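Local coordinates for protein plantazolicin methyltransferase BamL (Bacillus amyloliquefaciens subsp. plantarum, PDB 5DLY) that probably transfers methyl groups from S-adenosylmethionine to the amine of desmethylplantazolicin, a step in making the antibiotic plantazolicin, at residues A[201-204]-A[208-211]. Numbering follows the deposited sequence.
Sequences VVTK and GVSF
Thr203 meets Val209 and Phe211 where helix 192-203 packs on the outermost strand, 209-214, of the sheet. The unit is a helix, a short loop and a strand within the Rossmann-like fold of an S-adenosylmethionine-dependent methyltransferase. The strand pairs antiparallel with strand 258-265, as is usual at this end of the class I methyltransferase sheet. Thr203 lies near the C-terminal end of the helix, and its CB points toward the strand. Its two branches do different work. The methyl CG2 lies anti to its own carbonyl carbon and faces the strand. It touches Val209 CG1 at 3.8 Å and comes within 4.0 Å of Ser210 O. The side chains of Thr203 and Val209 meet at a slant, and both also rest on Ile262 of the neighbouring strand. Thr203 OG1 reaches back to the helix and also borders Phe211. It is hydrogen-bonded to Leu199 O, with a weak bond to His200 O, both in its own helix. The bond to Leu199 O is consistent with a fixed rotation that keeps CG2 on the strand side. Ser210 points its CB away from the helix. Phe211 points back toward it, following the alternation of a strand. Phe211 CG lies between its backbone N and carbonyl carbon (chi1 83°), which places the ring beside Thr203 OG1. Its side chain runs roughly at right angles to that of Thr203 and also packs on Leu199 and His200. Between 201-204 and 208-211 the contact is van der Waals packing. At the Phe211 end, Thr203 OG1 lies 4.1 Å from Phe211 CB and approaches the ring obliquely, 3.5 Å from Phe211 CD1.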
loop_
_atom_site.group_PDB
_atom_site.type_symbol
_atom_site.label_atom_id
_atom_site.label_comp_id
_atom_site.label_asym_id
_atom_site.label_seq_id
_atom_site.Cartn_x
_atom_site.Cartn_y
_atom_site.Cartn_z
ATOM N N VAL A 201 0.701 -11.497 -14.481
ATOM C CA VAL A 201 1.008 -12.897 -14.201
ATOM C C VAL A 201 0.141 -13.485 -13.082
ATOM O O VAL A 201 -0.347 -14.613 -13.195
ATOM C CB VAL A 201 2.523 -13.085 -13.967
ATOM C CG1 VAL A 201 2.838 -14.438 -13.354
ATOM C CG2 VAL A 201 3.257 -12.916 -15.289
ATOM N N VAL A 202 -0.085 -12.710 -12.024
ATOM C CA VAL A 202 -0.843 -13.205 -10.875
ATOM C C VAL A 202 -2.363 -13.171 -11.084
ATOM O O VAL A 202 -3.105 -13.761 -10.297
ATOM C CB VAL A 202 -0.467 -12.479 -9.553
ATOM C CG1 VAL A 202 1.027 -12.587 -9.281
ATOM C CG2 VAL A 202 -0.923 -11.027 -9.576
ATOM N N THR A 203 -2.825 -12.490 -12.135
ATOM C CA THR A 203 -4.263 -12.414 -12.417
ATOM C C THR A 203 -4.720 -13.184 -13.655
ATOM O O THR A 203 -5.891 -13.516 -13.760
ATOM C CB THR A 203 -4.784 -10.967 -12.546
ATOM O OG1 THR A 203 -4.141 -10.304 -13.645
ATOM C CG2 THR A 203 -4.566 -10.184 -11.252
ATOM N N LYS A 204 -3.807 -13.464 -14.581
ATOM C CA LYS A 204 -4.196 -14.027 -15.889
ATOM C C LYS A 204 -4.892 -15.399 -15.835
ATOM O O LYS A 204 -5.674 -15.726 -16.729
ATOM C CB LYS A 204 -3.011 -14.034 -16.865
ATOM C CG LYS A 204 -1.896 -15.003 -16.512
ATOM C CD LYS A 204 -0.659 -14.742 -17.358
ATOM C CE LYS A 204 0.371 -15.842 -17.168
ATOM N NZ LYS A 204 -0.022 -17.103 -17.856
ATOM N N GLY A 208 -12.449 -13.946 -13.269
ATOM C CA GLY A 208 -13.181 -12.820 -12.677
ATOM C C GLY A 208 -12.280 -11.846 -11.938
ATOM O O GLY A 208 -12.765 -10.961 -11.230
ATOM N N VAL A 209 -10.970 -12.021 -12.109
ATOM C CA VAL A 209 -9.972 -11.181 -11.447
ATOM C C VAL A 209 -9.140 -10.425 -12.483
ATOM O O VAL A 209 -8.469 -11.028 -13.323
ATOM C CB VAL A 209 -9.046 -12.010 -10.534
ATOM C CG1 VAL A 209 -8.003 -11.115 -9.877
ATOM C CG2 VAL A 209 -9.855 -12.751 -9.475
ATOM N N SER A 210 -9.181 -9.098 -12.405
ATOM C CA SER A 210 -8.493 -8.244 -13.369
ATOM C C SER A 210 -7.485 -7.354 -12.660
ATOM O O SER A 210 -7.408 -7.361 -11.437
ATOM C CB SER A 210 -9.517 -7.384 -14.118
ATOM O OG SER A 210 -10.203 -6.534 -13.215
ATOM N N PHE A 211 -6.701 -6.604 -13.426
ATOM C CA PHE A 211 -5.753 -5.660 -12.836
ATOM C C PHE A 211 -5.734 -4.318 -13.551
ATOM O O PHE A 211 -6.155 -4.198 -14.698
ATOM C CB PHE A 211 -4.331 -6.253 -12.766
ATOM C CG PHE A 211 -3.544 -6.129 -14.045
ATOM C CD1 PHE A 211 -3.641 -7.102 -15.040
ATOM C CD2 PHE A 211 -2.687 -5.047 -14.248
ATOM C CE1 PHE A 211 -2.910 -6.987 -16.216
ATOM C CE2 PHE A 211 -1.953 -4.926 -15.421
ATOM C CZ PHE A 211 -2.064 -5.902 -16.406
#